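Local coordinates for protein pelota homolog (Archaeoglobus fulgidus, PDB 3OBY) that probably recognises stalled ribosomes and helps release them and degrade damaged mRNA, with a metal-dependent endoribonuclease activity assigned to its Sm-fold N-terminal domain, at residues P129-E137 / F183-P193; I282-L292 / G313-E321. One frame throughout, in Å; residues are numbered along the deposited sequence.

Interaction 1: P129-E137 / F183-P193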
ATOM      1  N   PRO A 129       1.016 -10.554  -0.699  1.00 12.45           N
ATOM      2  CA  PRO A 129       0.526 -11.902  -0.411  1.00 14.13           C
ATOM      3  C   PRO A 129       0.985 -12.841  -1.519  1.00 12.96           C
ATOM      4  O   PRO A 129       1.320 -12.392  -2.608  1.00 23.58           O
ATOM      5  CB  PRO A 129      -0.983 -11.711  -0.417  1.00  5.75           C
ATOM      6  CG  PRO A 129      -1.161 -10.735  -1.517  1.00  7.84           C
ATOM      7  CD  PRO A 129      -0.065  -9.715  -1.244  1.00 12.39           C
ATOM      8  N   GLU A 130       1.012 -14.135  -1.244  1.00 16.53           N
ATOM      9  CA  GLU A 130       1.421 -15.089  -2.262  1.00 13.90           C
ATOM     10  C   GLU A 130       0.410 -14.998  -3.400  1.00 14.45           C
ATOM     11  O   GLU A 130      -0.770 -15.321  -3.225  1.00 21.31           O
ATOM     12  CB  GLU A 130       1.444 -16.514  -1.690  1.00 16.01           C
ATOM     13  CG  GLU A 130       1.961 -17.569  -2.663  1.00 19.30           C
ATOM     14  CD  GLU A 130       3.478 -17.693  -2.669  1.00 32.79           C
ATOM     15  OE1 GLU A 130       4.181 -16.658  -2.753  1.00 39.59           O
ATOM     16  OE2 GLU A 130       3.965 -18.842  -2.594  1.00 13.31           O
ATOM     17  N   ILE A 131       0.882 -14.559  -4.563  1.00  8.58           N
ATOM     18  CA  ILE A 131       0.026 -14.402  -5.735  1.00 13.42           C
ATOM     19  C   ILE A 131       0.267 -15.443  -6.834  1.00 20.41           C
ATOM     20  O   ILE A 131       1.405 -15.702  -7.224  1.00 17.45           O
ATOM     21  CB  ILE A 131       0.217 -13.000  -6.379  1.00  9.22           C
ATOM     22  CG1 ILE A 131       0.013 -11.893  -5.344  1.00  1.99           C
ATOM     23  CG2 ILE A 131      -0.763 -12.822  -7.511  1.00  1.00           C
ATOM     24  CD1 ILE A 131      -1.315 -11.965  -4.640  1.00 39.61           C
ATOM     25  N   VAL A 132      -0.812 -16.027  -7.340  1.00 22.07           N
ATOM     26  CA  VAL A 132      -0.709 -17.004  -8.417  1.00 25.37           C
ATOM     27  C   VAL A 132      -1.447 -16.508  -9.657  1.00 26.80           C
ATOM     28  O   VAL A 132      -2.579 -16.038  -9.581  1.00 30.36           O
ATOM     29  CB  VAL A 132      -1.292 -18.382  -8.018  1.00 27.28           C
ATOM     30  CG1 VAL A 132      -1.398 -19.277  -9.255  1.00 15.11           C
ATOM     31  CG2 VAL A 132      -0.403 -19.042  -6.980  1.00 18.65           C
ATOM     32  N   MET A 133      -0.789 -16.613 -10.802  1.00 26.39           N
ATOM     33  CA  MET A 133      -1.380 -16.187 -12.053  1.00 24.29           C
ATOM     34  C   MET A 133      -1.695 -17.403 -12.909  1.00 35.83           C
ATOM     35  O   MET A 133      -0.873 -18.310 -13.046  1.00 40.67           O
ATOM     36  CB  MET A 133      -0.427 -15.257 -12.794  1.00 25.70           C
ATOM     37  CG  MET A 133      -0.412 -13.840 -12.267  1.00 20.52           C
ATOM     38  SD  MET A 133       0.814 -12.858 -13.115  1.00 32.71           S
ATOM     39  CE  MET A 133       1.590 -11.971 -11.724  1.00  4.87           C
ATOM     40  N   LEU A 134      -2.894 -17.414 -13.481  1.00 36.77           N
ATOM     41  CA  LEU A 134      -3.343 -18.513 -14.325  1.00 22.06           C
ATOM     42  C   LEU A 134      -3.900 -18.025 -15.647  1.00 22.09           C
ATOM     43  O   LEU A 134      -4.919 -17.334 -15.686  1.00 33.24           O
ATOM     44  CB  LEU A 134      -4.430 -19.315 -13.616  1.00 18.95           C
ATOM     45  CG  LEU A 134      -5.152 -20.317 -14.521  1.00 17.54           C
ATOM     46  CD1 LEU A 134      -4.295 -21.557 -14.662  1.00 27.26           C
ATOM     47  CD2 LEU A 134      -6.504 -20.683 -13.936  1.00 19.87           C
ATOM     48  N   THR A 135      -3.229 -18.382 -16.732  1.00 26.20           N
ATOM     49  CA  THR A 135      -3.698 -18.010 -18.059  1.00 26.86           C
ATOM     50  C   THR A 135      -4.387 -19.260 -18.577  1.00 26.93           C
ATOM     51  O   THR A 135      -3.829 -20.353 -18.499  1.00 24.84           O
ATOM     52  CB  THR A 135      -2.537 -17.639 -18.983  1.00 31.29           C
ATOM     53  OG1 THR A 135      -1.528 -18.654 -18.914  1.00 38.71           O
ATOM     54  CG2 THR A 135      -1.949 -16.302 -18.574  1.00 23.89           C
ATOM     55  N   ILE A 136      -5.603 -19.107 -19.084  1.00 32.40           N
ATOM     56  CA  ILE A 136      -6.353 -20.255 -19.567  1.00 39.34           C
ATOM     57  C   ILE A 136      -7.140 -19.976 -20.836  1.00 44.12           C
ATOM     58  O   ILE A 136      -7.662 -18.879 -21.048  1.00 35.42           O
ATOM     59  CB  ILE A 136      -7.334 -20.758 -18.485  1.00 50.43           C
ATOM     60  CG1 ILE A 136      -7.883 -22.134 -18.864  1.00 62.05           C
ATOM     61  CG2 ILE A 136      -8.484 -19.772 -18.331  1.00 53.18           C
ATOM     62  CD1 ILE A 136      -8.813 -22.735 -17.816  1.00 55.12           C
ATOM     63  N   GLU A 137      -7.213 -20.998 -21.677  1.00 47.03           N
ATOM     64  CA  GLU A 137      -7.930 -20.938 -22.938  1.00 55.06           C
ATOM     65  C   GLU A 137      -8.389 -22.371 -23.168  1.00 59.69           C
ATOM     66  O   GLU A 137      -7.842 -23.291 -22.562  1.00 59.13           O
ATOM     67  CB  GLU A 137      -6.992 -20.497 -24.061  1.00 53.97           C
ATOM     68  CG  GLU A 137      -6.001 -21.563 -24.497  1.00 60.81           C
ATOM     69  CD  GLU A 137      -4.930 -21.020 -25.419  1.00 60.45           C
ATOM     70  OE1 GLU A 137      -5.278 -20.375 -26.430  1.00 55.11           O
ATOM     71  OE2 GLU A 137      -3.736 -21.241 -25.130  1.00 55.17           O
ATOM     72  N   PHE A 183      -1.138 -25.996  -4.554  1.00 47.67           N
ATOM     73  CA  PHE A 183       0.053 -25.138  -4.546  1.00 47.97           C
ATOM     74  C   PHE A 183       0.109 -24.213  -3.325  1.00 52.18           C
ATOM     75  O   PHE A 183       1.189 -23.920  -2.809  1.00 57.19           O
ATOM     76  CB  PHE A 183       0.144 -24.300  -5.826  1.00 33.55           C
ATOM     77  CG  PHE A 183       1.350 -23.395  -5.868  1.00 41.97           C
ATOM     78  CD1 PHE A 183       2.634 -23.929  -5.865  1.00 44.83           C
ATOM     79  CD2 PHE A 183       1.205 -22.004  -5.852  1.00 44.19           C
ATOM     80  CE1 PHE A 183       3.758 -23.093  -5.847  1.00 49.77           C
ATOM     81  CE2 PHE A 183       2.321 -21.161  -5.833  1.00 34.75           C
ATOM     82  CZ  PHE A 183       3.599 -21.707  -5.827  1.00 40.48           C
ATOM     83  N   ASP A 184      -1.052 -23.744  -2.877  1.00 51.38           N
ATOM     84  CA  ASP A 184      -1.144 -22.880  -1.700  1.00 45.03           C
ATOM     85  C   ASP A 184      -0.733 -21.428  -1.952  1.00 40.23           C
ATOM     86  O   ASP A 184       0.449 -21.097  -2.043  1.00 42.00           O
ATOM     87  CB  ASP A 184      -0.312 -23.482  -0.559  1.00 50.99           C
ATOM     88  CG  ASP A 184      -0.642 -22.878   0.797  1.00 68.57           C
ATOM     89  OD1 ASP A 184      -0.249 -23.481   1.818  1.00 76.17           O
ATOM     90  OD2 ASP A 184      -1.283 -21.807   0.847  1.00 80.44           O
ATOM     91  N   PHE A 185      -1.739 -20.566  -2.056  1.00 28.69           N
ATOM     92  CA  PHE A 185      -1.548 -19.143  -2.285  1.00 28.99           C
ATOM     93  C   PHE A 185      -2.789 -18.448  -1.735  1.00 33.81           C
ATOM     94  O   PHE A 185      -3.689 -19.105  -1.217  1.00 36.18           O
ATOM     95  CB  PHE A 185      -1.453 -18.864  -3.773  1.00 18.65           C
ATOM     96  CG  PHE A 185      -2.653 -19.315  -4.539  1.00 23.03           C
ATOM     97  CD1 PHE A 185      -2.810 -20.648  -4.883  1.00 22.11           C
ATOM     98  CD2 PHE A 185      -3.668 -18.419  -4.847  1.00 28.39           C
ATOM     99  CE1 PHE A 185      -3.954 -21.077  -5.541  1.00 42.46           C
ATOM    100  CE2 PHE A 185      -4.816 -18.837  -5.506  1.00 30.29           C
ATOM    101  CZ  PHE A 185      -4.966 -20.170  -5.844  1.00 36.95           C
ATOM    102  N   LYS A 186      -2.850 -17.125  -1.843  1.00 32.63           N
ATOM    103  CA  LYS A 186      -4.027 -16.427  -1.352  1.00 33.41           C
ATOM    104  C   LYS A 186      -4.823 -15.734  -2.442  1.00 22.17           C
ATOM    105  O   LYS A 186      -6.042 -15.732  -2.402  1.00 35.10           O
ATOM    106  CB  LYS A 186      -3.657 -15.441  -0.240  1.00 31.75           C
ATOM    107  CG  LYS A 186      -2.337 -14.739  -0.415  1.00 52.78           C
ATOM    108  CD  LYS A 186      -1.834 -14.258   0.942  1.00 71.17           C
ATOM    109  CE  LYS A 186      -1.102 -15.353   1.706  1.00 72.72           C
ATOM    110  NZ  LYS A 186       0.231 -15.632   1.107  1.00 52.12           N
ATOM    111  N   TYR A 187      -4.148 -15.157  -3.425  1.00 18.22           N
ATOM    112  CA  TYR A 187      -4.862 -14.479  -4.501  1.00 19.34           C
ATOM    113  C   TYR A 187      -4.546 -15.068  -5.860  1.00 23.06           C
ATOM    114  O   TYR A 187      -3.395 -15.396  -6.164  1.00 25.33           O
ATOM    115  CB  TYR A 187      -4.551 -12.978  -4.516  1.00 17.72           C
ATOM    116  CG  TYR A 187      -5.095 -12.242  -3.322  1.00 25.97           C
ATOM    117  CD1 TYR A 187      -6.467 -12.069  -3.151  1.00 32.09           C
ATOM    118  CD2 TYR A 187      -4.241 -11.749  -2.342  1.00 27.28           C
ATOM    119  CE1 TYR A 187      -6.973 -11.421  -2.025  1.00 44.52           C
ATOM    120  CE2 TYR A 187      -4.734 -11.101  -1.216  1.00 37.13           C
ATOM    121  CZ  TYR A 187      -6.097 -10.941  -1.063  1.00 38.35           C
ATOM    122  OH  TYR A 187      -6.578 -10.315   0.060  1.00 51.84           O
ATOM    123  N   LEU A 188      -5.587 -15.188  -6.674  1.00 12.73           N
ATOM    124  CA  LEU A 188      -5.466 -15.745  -8.003  1.00 23.44           C
ATOM    125  C   LEU A 188      -5.849 -14.728  -9.070  1.00 26.34           C
ATOM    126  O   LEU A 188      -6.873 -14.054  -8.962  1.00 24.56           O
ATOM    127  CB  LEU A 188      -6.363 -16.987  -8.128  1.00 11.58           C
ATOM    128  CG  LEU A 188      -6.498 -17.644  -9.509  1.00 19.40           C
ATOM    129  CD1 LEU A 188      -5.169 -18.248  -9.927  1.00 24.00           C
ATOM    130  CD2 LEU A 188      -7.577 -18.715  -9.472  1.00 13.02           C
ATOM    131  N   ILE A 189      -5.000 -14.600 -10.083  1.00 22.49           N
ATOM    132  CA  ILE A 189      -5.287 -13.719 -11.199  1.00 29.20           C
ATOM    133  C   ILE A 189      -5.596 -14.708 -12.314  1.00 29.10           C
ATOM    134  O   ILE A 189      -4.778 -15.566 -12.627  1.00 24.64           O
ATOM    135  CB  ILE A 189      -4.069 -12.856 -11.618  1.00 32.04           C
ATOM    136  CG1 ILE A 189      -3.756 -11.804 -10.554  1.00 27.63           C
ATOM    137  CG2 ILE A 189      -4.378 -12.137 -12.913  1.00 32.34           C
ATOM    138  CD1 ILE A 189      -3.441 -12.376  -9.202  1.00 52.72           C
ATOM    139  N   VAL A 190      -6.786 -14.605 -12.889  1.00 32.53           N
ATOM    140  CA  VAL A 190      -7.206 -15.499 -13.964  1.00 31.88           C
ATOM    141  C   VAL A 190      -7.358 -14.711 -15.259  1.00 35.64           C
ATOM    142  O   VAL A 190      -8.262 -13.885 -15.384  1.00 40.54           O
ATOM    143  CB  VAL A 190      -8.556 -16.152 -13.619  1.00 29.12           C
ATOM    144  CG1 VAL A 190      -8.946 -17.146 -14.683  1.00 31.31           C
ATOM    145  CG2 VAL A 190      -8.465 -16.824 -12.270  1.00 33.12           C
ATOM    146  N   ALA A 191      -6.471 -14.964 -16.216  1.00 38.61           N
ATOM    147  CA  ALA A 191      -6.516 -14.265 -17.497  1.00 46.28           C
ATOM    148  C   ALA A 191      -6.497 -15.253 -18.651  1.00 47.88           C
ATOM    149  O   ALA A 191      -6.312 -16.450 -18.446  1.00 51.90           O
ATOM    150  CB  ALA A 191      -5.340 -13.307 -17.615  1.00 39.47           C
ATOM    151  N   GLY A 192      -6.683 -14.740 -19.865  1.00 51.50           N
ATOM    152  CA  GLY A 192      -6.689 -15.590 -21.043  1.00 53.64           C
ATOM    153  C   GLY A 192      -7.645 -15.104 -22.118  1.00 57.85           C
ATOM    154  O   GLY A 192      -8.438 -14.190 -21.888  1.00 59.55           O
ATOM    155  N   PRO A 193      -7.587 -15.696 -23.318  1.00 57.25           N
ATOM    156  CA  PRO A 193      -8.462 -15.308 -24.426  1.00 57.03           C
ATOM    157  C   PRO A 193      -9.872 -15.885 -24.320  1.00 61.76           C
ATOM    158  O   PRO A 193     -10.052 -17.038 -23.932  1.00 65.95           O
ATOM    159  CB  PRO A 193      -7.718 -15.851 -25.639  1.00 60.67           C
ATOM    160  CG  PRO A 193      -7.129 -17.122 -25.102  1.00 59.22           C
ATOM    161  CD  PRO A 193      -6.581 -16.677 -23.762  1.00 57.81           C
TER
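Strands 131-137 and 187-191 run parallel as neighbours inside the five-stranded mixed sheet of the middle, eRF1 domain 2-like domain, 131-137 being its middle strand, their axes 4.7 Å apart and 19° off parallel. Val132 N and Leu134 N donate to Tyr187 O and Ile189 O, while Ile189 N and Ala191 N return bonds to Val132 O and Leu134 O; Ile136 N to Ala191 O, 2.8 Å, closes the series. At the other end Glu130 O takes Lys186 N at 3.1 Å and, more weakly, Tyr187 N.

On the face bearing Val132 and Leu134, the CB of Val132 sits over the Phe185 ring, 4.0 Å from its centroid, in a CH-pi contact. CG of Phe185 lies between its own N and carbonyl carbon (chi1 58°), which turns the ring back over the valine. Val132 CG2 also meets the edge of Phe183, 3.6 Å from CD2. Leu188 CD1 reaches across to Leu134 CB, and helix 196-207 packs over this face. The opposite face, with Ile131, Met133 and Ile189, rests on helices 224-233 and 236-262; there Met133 and Ile189 lie side by side, CG to CB 3.8 Å. The carboxylate of Glu130 turns to Arg147 on the adjoining strand 140-147, a salt bridge. Pro129 CG approaches the Tyr187 ring in its plane, at the edge, 3.3 Å from CD2.

Interaction 2: I282-L292 / G313-E321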
ATOM      1  N   ILE A 282      -1.355   5.179  23.566  1.00 15.96           N
ATOM      2  CA  ILE A 282      -1.702   4.856  22.192  1.00 19.64           C
ATOM      3  C   ILE A 282      -0.825   3.797  21.551  1.00 22.42           C
ATOM      4  O   ILE A 282       0.371   3.993  21.346  1.00 20.44           O
ATOM      5  CB  ILE A 282      -1.709   6.112  21.289  1.00  8.10           C
ATOM      6  CG1 ILE A 282      -2.913   6.989  21.622  1.00 11.51           C
ATOM      7  CG2 ILE A 282      -1.813   5.707  19.831  1.00 22.35           C
ATOM      8  CD1 ILE A 282      -2.939   7.512  23.040  1.00 40.10           C
ATOM      9  N   GLU A 283      -1.452   2.669  21.246  1.00 14.25           N
ATOM     10  CA  GLU A 283      -0.793   1.553  20.597  1.00 17.34           C
ATOM     11  C   GLU A 283      -0.931   1.813  19.103  1.00 22.22           C
ATOM     12  O   GLU A 283       0.047   1.789  18.362  1.00 24.14           O
ATOM     13  CB  GLU A 283      -1.519   0.255  20.958  1.00 22.02           C
ATOM     14  CG  GLU A 283      -0.901  -1.023  20.423  1.00 43.98           C
ATOM     15  CD  GLU A 283      -1.864  -2.204  20.511  1.00 61.80           C
ATOM     16  OE1 GLU A 283      -2.665  -2.403  19.569  1.00 62.90           O
ATOM     17  OE2 GLU A 283      -1.831  -2.924  21.531  1.00 64.15           O
ATOM     18  N   VAL A 284      -2.160   2.074  18.671  1.00 12.88           N
ATOM     19  CA  VAL A 284      -2.424   2.317  17.269  1.00 11.20           C
ATOM     20  C   VAL A 284      -3.276   3.549  17.099  1.00 13.03           C
ATOM     21  O   VAL A 284      -4.409   3.581  17.563  1.00 12.03           O
ATOM     22  CB  VAL A 284      -3.172   1.133  16.630  1.00 19.97           C
ATOM     23  CG1 VAL A 284      -3.290   1.343  15.134  1.00  6.14           C
ATOM     24  CG2 VAL A 284      -2.453  -0.167  16.941  1.00 14.62           C
ATOM     25  N   LEU A 285      -2.722   4.562  16.430  1.00 19.73           N
ATOM     26  CA  LEU A 285      -3.429   5.816  16.163  1.00  4.96           C
ATOM     27  C   LEU A 285      -4.056   5.729  14.777  1.00 15.08           C
ATOM     28  O   LEU A 285      -3.352   5.500  13.798  1.00 25.59           O
ATOM     29  CB  LEU A 285      -2.462   6.999  16.192  1.00  7.12           C
ATOM     30  CG  LEU A 285      -3.111   8.369  15.946  1.00 29.29           C
ATOM     31  CD1 LEU A 285      -3.985   8.748  17.141  1.00 20.75           C
ATOM     32  CD2 LEU A 285      -2.041   9.425  15.733  1.00 27.52           C
ATOM     33  N   LEU A 286      -5.374   5.900  14.696  1.00 11.66           N
ATOM     34  CA  LEU A 286      -6.078   5.848  13.414  1.00 11.23           C
ATOM     35  C   LEU A 286      -6.523   7.261  13.031  1.00  5.41           C
ATOM     36  O   LEU A 286      -7.158   7.943  13.824  1.00 16.15           O
ATOM     37  CB  LEU A 286      -7.304   4.941  13.517  1.00  7.96           C
ATOM     38  CG  LEU A 286      -7.138   3.520  14.047  1.00 21.02           C
ATOM     39  CD1 LEU A 286      -8.509   2.851  14.013  1.00 12.20           C
ATOM     40  CD2 LEU A 286      -6.123   2.733  13.216  1.00 11.98           C
ATOM     41  N   VAL A 287      -6.206   7.707  11.820  1.00 11.36           N
ATOM     42  CA  VAL A 287      -6.578   9.067  11.423  1.00 14.39           C
ATOM     43  C   VAL A 287      -7.051   9.194   9.985  1.00  9.16           C
ATOM     44  O   VAL A 287      -6.526   8.540   9.088  1.00 15.02           O
ATOM     45  CB  VAL A 287      -5.392  10.056  11.657  1.00 12.86           C
ATOM     46  CG1 VAL A 287      -4.260   9.772  10.678  1.00 11.96           C
ATOM     47  CG2 VAL A 287      -5.875  11.487  11.548  1.00 22.47           C
ATOM     48  N   ALA A 288      -8.057  10.038   9.775  1.00  7.53           N
ATOM     49  CA  ALA A 288      -8.603  10.260   8.432  1.00 13.90           C
ATOM     50  C   ALA A 288      -7.810  11.364   7.740  1.00 16.37           C
ATOM     51  O   ALA A 288      -7.486  12.389   8.346  1.00 23.26           O
ATOM     52  CB  ALA A 288     -10.076  10.643   8.507  1.00 16.50           C
ATOM     53  N   ASP A 289      -7.496  11.151   6.468  1.00 17.55           N
ATOM     54  CA  ASP A 289      -6.717  12.127   5.722  1.00 14.91           C
ATOM     55  C   ASP A 289      -7.320  13.527   5.790  1.00 14.91           C
ATOM     56  O   ASP A 289      -6.588  14.509   5.950  1.00 17.55           O
ATOM     57  CB  ASP A 289      -6.528  11.663   4.269  1.00 11.49           C
ATOM     58  CG  ASP A 289      -7.830  11.548   3.506  1.00 20.55           C
ATOM     59  OD1 ASP A 289      -8.893  11.380   4.135  1.00 19.73           O
ATOM     60  OD2 ASP A 289      -7.784  11.606   2.261  1.00 24.89           O
ATOM     61  N   GLU A 290      -8.646  13.622   5.700  1.00  7.75           N
ATOM     62  CA  GLU A 290      -9.302  14.924   5.767  1.00  8.77           C
ATOM     63  C   GLU A 290      -8.992  15.610   7.089  1.00 11.82           C
ATOM     64  O   GLU A 290      -8.814  16.830   7.148  1.00 16.37           O
ATOM     65  CB  GLU A 290     -10.814  14.785   5.636  1.00 14.84           C
ATOM     66  CG  GLU A 290     -11.337  14.697   4.221  1.00 38.17           C
ATOM     67  CD  GLU A 290     -12.852  14.599   4.185  1.00 45.25           C
ATOM     68  OE1 GLU A 290     -13.505  15.335   4.965  1.00 31.17           O
ATOM     69  OE2 GLU A 290     -13.384  13.798   3.379  1.00 30.67           O
ATOM     70  N   PHE A 291      -8.943  14.820   8.152  1.00  1.58           N
ATOM     71  CA  PHE A 291      -8.674  15.356   9.474  1.00  9.35           C
ATOM     72  C   PHE A 291      -7.319  16.036   9.505  1.00 13.10           C
ATOM     73  O   PHE A 291      -7.188  17.152  10.005  1.00 10.37           O
ATOM     74  CB  PHE A 291      -8.702  14.241  10.516  1.00 14.32           C
ATOM     75  CG  PHE A 291      -8.509  14.717  11.930  1.00 10.53           C
ATOM     76  CD1 PHE A 291      -9.569  15.261  12.638  1.00  3.15           C
ATOM     77  CD2 PHE A 291      -7.265  14.604  12.561  1.00  6.32           C
ATOM     78  CE1 PHE A 291      -9.404  15.672  13.958  1.00 12.32           C
ATOM     79  CE2 PHE A 291      -7.092  15.012  13.876  1.00 12.87           C
ATOM     80  CZ  PHE A 291      -8.165  15.551  14.578  1.00 10.45           C
ATOM     81  N   LEU A 292      -6.305  15.358   8.982  1.00  5.25           N
ATOM     82  CA  LEU A 292      -4.972  15.944   8.980  1.00 16.81           C
ATOM     83  C   LEU A 292      -4.962  17.280   8.250  1.00 16.06           C
ATOM     84  O   LEU A 292      -4.430  18.269   8.754  1.00 14.24           O
ATOM     85  CB  LEU A 292      -3.962  14.995   8.334  1.00 21.68           C
ATOM     86  CG  LEU A 292      -3.635  13.736   9.133  1.00  5.92           C
ATOM     87  CD1 LEU A 292      -2.679  12.881   8.338  1.00 11.28           C
ATOM     88  CD2 LEU A 292      -3.028  14.116  10.474  1.00  9.52           C
ATOM     89  N   GLY A 313       4.209   3.596  19.108  1.00 18.55           N
ATOM     90  CA  GLY A 313       2.881   3.472  18.537  1.00 15.70           C
ATOM     91  C   GLY A 313       2.890   3.430  17.023  1.00 11.39           C
ATOM     92  O   GLY A 313       3.844   3.861  16.394  1.00 22.80           O
ATOM     93  N   LYS A 314       1.826   2.903  16.433  1.00 11.64           N
ATOM     94  CA  LYS A 314       1.726   2.827  14.985  1.00 11.06           C
ATOM     95  C   LYS A 314       0.687   3.833  14.489  1.00 21.48           C
ATOM     96  O   LYS A 314      -0.369   4.006  15.101  1.00 23.10           O
ATOM     97  CB  LYS A 314       1.313   1.416  14.552  1.00 13.11           C
ATOM     98  CG  LYS A 314       1.282   1.206  13.041  1.00 12.71           C
ATOM     99  CD  LYS A 314       0.602  -0.108  12.671  1.00 40.10           C
ATOM    100  CE  LYS A 314       0.892  -0.519  11.225  1.00 44.96           C
ATOM    101  NZ  LYS A 314       0.601   0.559  10.238  1.00 55.43           N
ATOM    102  N   VAL A 315       0.993   4.500  13.382  1.00 16.36           N
ATOM    103  CA  VAL A 315       0.063   5.456  12.807  1.00 13.47           C
ATOM    104  C   VAL A 315      -0.570   4.829  11.572  1.00 11.65           C
ATOM    105  O   VAL A 315       0.103   4.162  10.796  1.00 15.84           O
ATOM    106  CB  VAL A 315       0.772   6.766  12.380  1.00 22.87           C
ATOM    107  CG1 VAL A 315      -0.255   7.754  11.830  1.00  4.13           C
ATOM    108  CG2 VAL A 315       1.533   7.370  13.562  1.00 13.40           C
ATOM    109  N   VAL A 316      -1.869   5.036  11.403  1.00  5.75           N
ATOM    110  CA  VAL A 316      -2.590   4.510  10.249  1.00  1.00           C
ATOM    111  C   VAL A 316      -3.434   5.635   9.651  1.00 14.41           C
ATOM    112  O   VAL A 316      -4.433   6.054  10.238  1.00 14.02           O
ATOM    113  CB  VAL A 316      -3.506   3.329  10.650  1.00  5.27           C
ATOM    114  CG1 VAL A 316      -4.396   2.943   9.486  1.00  1.00           C
ATOM    115  CG2 VAL A 316      -2.664   2.126  11.085  1.00  3.73           C
ATOM    116  N   ILE A 317      -3.016   6.134   8.490  1.00  4.65           N
ATOM    117  CA  ILE A 317      -3.746   7.209   7.834  1.00  7.31           C
ATOM    118  C   ILE A 317      -4.646   6.636   6.757  1.00  4.54           C
ATOM    119  O   ILE A 317      -4.164   6.101   5.757  1.00 11.42           O
ATOM    120  CB  ILE A 317      -2.797   8.243   7.181  1.00  6.60           C
ATOM    121  CG1 ILE A 317      -1.777   8.747   8.199  1.00  1.00           C
ATOM    122  CG2 ILE A 317      -3.609   9.428   6.656  1.00 16.57           C
ATOM    123  CD1 ILE A 317      -0.734   9.652   7.612  1.00  1.00           C
ATOM    124  N   MET A 318      -5.954   6.761   6.964  1.00  6.02           N
ATOM    125  CA  MET A 318      -6.939   6.254   6.015  1.00  9.35           C
ATOM    126  C   MET A 318      -7.487   7.383   5.157  1.00  8.70           C
ATOM    127  O   MET A 318      -7.722   8.489   5.633  1.00 18.40           O
ATOM    128  CB  MET A 318      -8.089   5.573   6.757  1.00  8.96           C
ATOM    129  CG  MET A 318      -7.660   4.642   7.892  1.00  3.30           C
ATOM    130  SD  MET A 318      -9.093   3.877   8.655  1.00 23.26           S
ATOM    131  CE  MET A 318      -8.334   2.762   9.787  1.00 28.46           C
ATOM    132  N   SER A 319      -7.682   7.091   3.881  1.00 11.42           N
ATOM    133  CA  SER A 319      -8.211   8.069   2.949  1.00  9.73           C
ATOM    134  C   SER A 319      -9.727   8.060   2.929  1.00  9.51           C
ATOM    135  O   SER A 319     -10.341   7.027   2.692  1.00 15.12           O
ATOM    136  CB  SER A 319      -7.710   7.774   1.543  1.00  1.00           C
ATOM    137  OG  SER A 319      -8.460   8.504   0.590  1.00 27.44           O
ATOM    138  N   THR A 320     -10.331   9.217   3.158  1.00  7.32           N
ATOM    139  CA  THR A 320     -11.784   9.315   3.134  1.00  4.09           C
ATOM    140  C   THR A 320     -12.357   8.993   1.752  1.00 13.13           C
ATOM    141  O   THR A 320     -13.570   9.062   1.550  1.00 16.29           O
ATOM    142  CB  THR A 320     -12.246  10.705   3.551  1.00  1.00           C
ATOM    143  OG1 THR A 320     -11.596  11.691   2.739  1.00  7.62           O
ATOM    144  CG2 THR A 320     -11.889  10.954   5.012  1.00  4.27           C
ATOM    145  N   GLU A 321     -11.487   8.640   0.804  1.00 19.06           N
ATOM    146  CA  GLU A 321     -11.927   8.276  -0.542  1.00 20.07           C
ATOM    147  C   GLU A 321     -12.589   6.910  -0.481  1.00 18.30           C
ATOM    148  O   GLU A 321     -13.406   6.571  -1.333  1.00 21.74           O
ATOM    149  CB  GLU A 321     -10.748   8.198  -1.515  1.00 22.28           C
ATOM    150  CG  GLU A 321     -11.159   7.939  -2.976  1.00 43.89           C
ATOM    151  CD  GLU A 321      -9.976   7.694  -3.913  1.00 48.84           C
ATOM    152  OE1 GLU A 321      -8.971   8.435  -3.831  1.00 41.35           O
ATOM    153  OE2 GLU A 321     -10.058   6.765  -4.747  1.00 41.38           O
TER
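Strand 284-288 runs parallel to strand 314-318, axes 4.7 Å apart at 17°, and the backbone bonds continue from Lys314 N on Glu283 O to Asp289 N on Met318 O, 2.8 Å, where the first strand passes straight into helix 289-295. Asp289 then turns back to segment 313-321: a chi1 of 63° folds the carboxylate back over its own backbone, and OD1 receives Thr320 N at 2.8 Å, the donor standing 46° out of the carboxylate plane. The Thr320 hydroxyl lies between two carboxylates, OG1 being 3.1 Å from Asp289 OD1 and 2.8 Å from Glu290 OE2. Farther back, Leu286 CD2 lies alongside Val316 CB at 3.7 Å and also nears Met318 CE. On the other face Val287 and Ile317 run side by side, CG1 to CG1 3.7 Å, and Leu292, from the new helix, crosses Ile317 at about a right angle, CD1 meeting CD1.

This is the edge of the four-stranded mixed sheet in the eRF1 domain 3-like domain. Strand 334-338 pairs antiparallel with the far side of 282-288; Leu286 and Val316 pack against helix 236-262, Leu285 and Val315 against helix 301-310.

Both interactions pair parallel strands within mixed sheets, but in different domains: their centres are about 33 Å apart, with nearest atoms about 15 Å apart, and they do not touch. Interaction 1 lies inside its sheet, flanked by strands 140-147 and 215-217, yet is only partly buried; interaction 2 includes an outermost strand of its sheet and is the more buried. Helix 236-262 is shared, packing against Ile131 and Tyr187 in one and Leu286 and Val316 in the other, so it spans both domains. Aromatic rings gather where the strands of interaction 1 begin, and a proline lies at either end, whereas interaction 2 ends in a polar cluster of carboxylates and a threonine where strand becomes helix.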